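PDB 6KIA: enoyl-acyl carrier protein reductase from Uncultured bacterium, which probably reduces the enoyl double bond of acyl-carrier-protein-bound fatty acyl chains with NADH, the last reduction of each elongation cycle, and is associated with triclosan resistance. Local coordinates for residues 88-93 with 198-203; 92-95 with 99-102. All coordinates share one frame; numbering follows the deposited sequence.

Both contacts involve the loop that follows strand 80-83, and they share L92 and D93; their centres lie about 10 Å apart. Contact 1 is the more interior: residues 88-93 send one aromatic ring against helix 196-219, and the side chains that meet are all apolar, while A88, at the start of the same segment, pairs with the adenine of the NADH. Contact 2 is local and closer to the surface, the loop folding back so that 92-95 lies against 99-102 at the start of helix 101-105, with backbone carbonyls and methyl groups doing most of the touching. The two are tied together where D91 O meets T102 OG1, 2.7 Å apart.

Contact 1. Residues 88-93 with 198-203; sequences AGFDLD and GKLILM. With NAI (1,4-dihydronicotinamide adenine dinucleotide), chain D.
The ring of F90 reaches across to helix 196-219 and meets two side chains set one turn apart on it, L200 and M203. Its far end does the touching: CZ lies 3.6 Å from the terminal methyl CE of M203, and CE2 lies 3.9 Å from CD1 of L200. Both methyls approach the ring obliquely, whereas CB of M203 stands at the ring edge, in its plane, 4.0 Å from CZ. The thioether of M203 is bent at its last torsion (chi3 36°), which folds CE back toward the ring instead of letting it run on past. Methionine suits the place because its flexible, polarisable end can follow the outline of an aromatic group, and leucine because its branch offers a compact methyl beside the ring. With CG of F90 lodged between its own N and carbonyl carbon (chi1 60°), the ring leaves the loop in the direction of the helix. The backbone behind it is a type I turn from F90 to D93, closed by D93 N to F90 O at 3.1 Å.

G89 takes a positive phi (91°), a backbone shape that glycine, having no side chain, adopts readily. Just before it, A88 holds the adenine of NADH by two main-chain bonds, its N donating to N1A (2.9 Å) and its O accepting from N6A (2.9 Å). This pairing reads the base through the backbone, and the small A88 methyl lies by N1A.

N204, next along helix 196-219, also grips F90 N and D91 OD1. P101 and L105 of helix 101-105 pack on L200, and W120 of helix 120-146 on M203, while strand 80-83 leads into the loop.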
# COMPACT_ATOMS: atom_id res chain seq x y z
N ALA A 88 -14.47 1.08 -4.33
CA ALA A 88 -14.39 -0.37 -4.41
C ALA A 88 -14.92 -1.02 -3.15
O ALA A 88 -15.16 -0.35 -2.15
CB ALA A 88 -12.99 -0.83 -4.68
N GLY A 89 -15.12 -2.34 -3.22
CA GLY A 89 -15.67 -3.08 -2.10
C GLY A 89 -17.18 -3.16 -2.22
O GLY A 89 -17.79 -2.44 -3.01
N PHE A 90 -17.78 -4.02 -1.42
CA PHE A 90 -19.22 -4.23 -1.50
C PHE A 90 -19.87 -4.15 -0.13
O PHE A 90 -21.03 -4.50 0.02
CB PHE A 90 -19.54 -5.57 -2.18
CG PHE A 90 -18.99 -6.77 -1.45
CD1 PHE A 90 -17.67 -7.17 -1.62
CD2 PHE A 90 -19.80 -7.52 -0.60
CE1 PHE A 90 -17.15 -8.27 -0.95
CE2 PHE A 90 -19.30 -8.62 0.08
CZ PHE A 90 -17.97 -9.00 -0.09
N ASP A 91 -19.13 -3.66 0.86
CA ASP A 91 -19.65 -3.65 2.24
C ASP A 91 -20.90 -2.78 2.43
O ASP A 91 -21.68 -3.01 3.36
CB ASP A 91 -18.55 -3.20 3.20
CG ASP A 91 -17.85 -1.95 2.74
OD1 ASP A 91 -17.06 -2.01 1.76
OD2 ASP A 91 -18.10 -0.90 3.36
N LEU A 92 -21.12 -1.81 1.54
CA LEU A 92 -22.31 -0.97 1.62
C LEU A 92 -23.17 -1.10 0.36
O LEU A 92 -23.95 -0.21 0.01
CB LEU A 92 -21.92 0.50 1.85
CG LEU A 92 -21.33 0.82 3.24
CD1 LEU A 92 -20.78 2.24 3.33
CD2 LEU A 92 -22.32 0.54 4.38
N ASP A 93 -23.03 -2.22 -0.34
CA ASP A 93 -23.87 -2.49 -1.50
C ASP A 93 -24.98 -3.51 -1.22
O ASP A 93 -24.79 -4.46 -0.46
CB ASP A 93 -23.00 -2.97 -2.66
CG ASP A 93 -22.19 -1.84 -3.28
OD1 ASP A 93 -20.94 -1.84 -3.10
OD2 ASP A 93 -22.80 -0.95 -3.90
N GLY A 198 -14.53 -12.34 9.83
CA GLY A 198 -13.22 -12.32 9.20
C GLY A 198 -13.31 -12.76 7.75
O GLY A 198 -12.68 -12.17 6.87
N LYS A 199 -14.11 -13.80 7.49
CA LYS A 199 -14.28 -14.30 6.13
C LYS A 199 -14.87 -13.23 5.21
O LYS A 199 -14.42 -13.07 4.07
CB LYS A 199 -15.17 -15.56 6.16
CG LYS A 199 -14.42 -16.74 6.74
CD LYS A 199 -15.28 -18.00 6.94
CE LYS A 199 -14.45 -19.09 7.62
NZ LYS A 199 -15.19 -20.37 7.93
N LEU A 200 -15.83 -12.49 5.73
CA LEU A 200 -16.44 -11.39 4.98
C LEU A 200 -15.41 -10.30 4.68
O LEU A 200 -15.29 -9.82 3.53
CB LEU A 200 -17.61 -10.79 5.77
CG LEU A 200 -18.22 -9.53 5.18
CD1 LEU A 200 -18.73 -9.83 3.77
CD2 LEU A 200 -19.34 -9.03 6.06
N ILE A 201 -14.67 -9.91 5.72
CA ILE A 201 -13.62 -8.91 5.58
C ILE A 201 -12.58 -9.33 4.53
O ILE A 201 -12.21 -8.53 3.69
CB ILE A 201 -12.94 -8.63 6.92
CG1 ILE A 201 -13.92 -7.91 7.84
CG2 ILE A 201 -11.66 -7.80 6.73
CD1 ILE A 201 -13.43 -7.76 9.25
N LEU A 202 -12.13 -10.59 4.56
CA LEU A 202 -11.18 -11.08 3.57
C LEU A 202 -11.74 -11.04 2.14
O LEU A 202 -11.01 -10.78 1.20
CB LEU A 202 -10.75 -12.51 3.92
CG LEU A 202 -9.78 -12.70 5.09
CD1 LEU A 202 -9.71 -14.18 5.44
CD2 LEU A 202 -8.40 -12.21 4.72
N MET A 203 -13.04 -11.33 1.98
CA MET A 203 -13.68 -11.19 0.67
C MET A 203 -13.60 -9.72 0.18
O MET A 203 -13.29 -9.42 -1.00
CB MET A 203 -15.13 -11.66 0.74
CG MET A 203 -15.25 -13.12 1.07
SD MET A 203 -16.97 -13.60 1.27
CE MET A 203 -17.75 -12.59 0.04
PA NAI D . -3.11 5.58 1.72
O1A NAI D . -2.53 6.93 1.39
O2A NAI D . -4.20 5.54 2.77
O5B NAI D . -3.60 4.94 0.35
C5B NAI D . -4.70 4.06 0.34
C4B NAI D . -5.16 4.06 -1.15
O4B NAI D . -6.28 2.99 -1.23
C3B NAI D . -5.67 5.18 -1.52
O3B NAI D . -5.28 5.55 -2.91
C2B NAI D . -7.30 4.96 -1.42
O2B NAI D . -7.98 5.99 -2.24
C1B NAI D . -7.47 3.76 -1.84
N9A NAI D . -8.63 3.11 -1.19
C8A NAI D . -8.91 2.73 0.07
N7A NAI D . -10.13 2.20 0.07
C5A NAI D . -10.61 2.24 -1.20
C6A NAI D . -11.83 1.80 -1.67
N6A NAI D . -12.97 1.19 -1.05
N1A NAI D . -12.10 1.95 -2.98
C2A NAI D . -11.17 2.53 -3.81
N3A NAI D . -9.94 2.96 -3.34
C4A NAI D . -9.68 2.81 -2.00
O3 NAI D . -1.94 4.54 2.26
PN NAI D . -0.76 3.81 1.44
O1N NAI D . 0.09 4.81 0.73
O2N NAI D . -0.03 3.02 2.51
O5D NAI D . -1.46 2.82 0.39
C5D NAI D . -1.18 2.90 -1.00
C4D NAI D . -0.74 1.49 -1.46
O4D NAI D . 0.45 1.24 -0.94
C3D NAI D . -1.67 0.42 -0.91
O3D NAI D . -2.06 -0.49 -1.89
C2D NAI D . -0.75 -0.29 0.11
O2D NAI D . -1.29 -1.63 0.39
C1D NAI D . 0.42 -0.27 -0.46
N1N NAI D . 1.53 -0.49 0.47
C2N NAI D . 1.58 0.13 1.70
C3N NAI D . 2.63 -0.15 2.58
C7N NAI D . 2.74 0.54 3.94
O7N NAI D . 3.46 0.08 4.83
N7N NAI D . 2.01 1.74 4.15
C4N NAI D . 3.65 -1.04 2.24
C5N NAI D . 3.61 -1.62 0.97
C6N NAI D . 2.55 -1.35 0.10

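Contact 2. Residues 92-95 with 99-102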
# COMPACT_ATOMS: atom_id res chain seq x y z
N LEU A 92 -21.12 -1.81 1.54
CA LEU A 92 -22.31 -0.97 1.62
C LEU A 92 -23.17 -1.10 0.36
O LEU A 92 -23.95 -0.21 0.01
CB LEU A 92 -21.92 0.50 1.85
CG LEU A 92 -21.33 0.82 3.24
CD1 LEU A 92 -20.78 2.24 3.33
CD2 LEU A 92 -22.32 0.54 4.38
N ASP A 93 -23.03 -2.22 -0.34
CA ASP A 93 -23.87 -2.49 -1.50
C ASP A 93 -24.98 -3.51 -1.22
O ASP A 93 -24.79 -4.46 -0.46
CB ASP A 93 -23.00 -2.97 -2.66
CG ASP A 93 -22.19 -1.84 -3.28
OD1 ASP A 93 -20.94 -1.84 -3.10
OD2 ASP A 93 -22.80 -0.95 -3.90
N ALA A 94 -26.13 -3.32 -1.87
CA ALA A 94 -27.25 -4.25 -1.73
C ALA A 94 -28.31 -3.93 -2.78
O ALA A 94 -28.38 -2.81 -3.27
CB ALA A 94 -27.85 -4.18 -0.32
N PRO A 95 -29.16 -4.92 -3.13
CA PRO A 95 -30.35 -4.61 -3.92
C PRO A 95 -31.23 -3.61 -3.17
O PRO A 95 -31.17 -3.58 -1.95
CB PRO A 95 -31.05 -5.97 -4.07
CG PRO A 95 -29.98 -6.96 -3.89
CD PRO A 95 -29.03 -6.37 -2.88
N PRO A 99 -30.77 -5.44 3.25
CA PRO A 99 -29.60 -5.16 4.09
C PRO A 99 -28.29 -5.23 3.31
O PRO A 99 -28.16 -6.03 2.37
CB PRO A 99 -29.65 -6.28 5.14
CG PRO A 99 -31.08 -6.70 5.19
CD PRO A 99 -31.61 -6.52 3.80
N THR A 100 -27.34 -4.39 3.70
CA THR A 100 -25.97 -4.47 3.20
C THR A 100 -25.22 -5.46 4.09
O THR A 100 -25.71 -5.80 5.17
CB THR A 100 -25.26 -3.09 3.23
OG1 THR A 100 -25.12 -2.66 4.59
CG2 THR A 100 -26.05 -2.07 2.43
N PRO A 101 -24.03 -5.92 3.66
CA PRO A 101 -23.21 -6.73 4.57
C PRO A 101 -22.94 -6.00 5.89
O PRO A 101 -22.95 -6.61 6.97
CB PRO A 101 -21.91 -6.94 3.79
CG PRO A 101 -22.36 -6.88 2.33
CD PRO A 101 -23.46 -5.85 2.30
N THR A 102 -22.74 -4.68 5.81
CA THR A 102 -22.52 -3.87 7.01
C THR A 102 -23.74 -3.95 7.94
O THR A 102 -23.60 -4.10 9.16
CB THR A 102 -22.21 -2.40 6.65
OG1 THR A 102 -20.99 -2.34 5.90
CG2 THR A 102 -22.04 -1.58 7.91
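A94 and T100 are the pair with the nearest CA atoms, 5.1 Å apart, and each turns its side chain toward the other segment. The A94 methyl comes up to the carbonyl of P99, with CB 3.3 Å from O; a residue this small lets the chains close in. Beside it, CG2 of T100 lies against the L92 peptide, 3.7 Å from C and from O of that residue. T100 thus divides its two branches: with OG1 set between N and the carbonyl carbon (chi1 65°), the methyl packs on the loop while the hydroxyl caps a backbone N just beyond the segment, T100 being the N-cap residue of the short helix. D103 OD2 in turn accepts from T100 N, a reciprocal pairing consistent with a capping box.

P101 follows, at the first turn of that helix, where a proline is well tolerated because its missing N-H is not needed. Its CD rests 3.4 Å from D93 O, a buried carbonyl oxygen that finds no polar partner in the model. L92 crosses T102 at an angle in van der Waals contact, its methyl CD2 against the hydroxyl oxygen OG1 (3.5 Å) and CB (3.7 Å) of the threonine. That hydroxyl is committed to D91 O, just before L92, which steadies the threonine beside the leucine.

A second shell fixes both segments. H122 NE2 binds P99 O, the very carbonyl beside the A94 methyl. D93, whose side chain points away from 99-102, forms a salt bridge with R133 of helix 120-146, tying the loop to that helix. The loop after strand 80-83 and the start of helix 101-105 therefore lie together against helix 120-146, where A94 and P101 both touch C126.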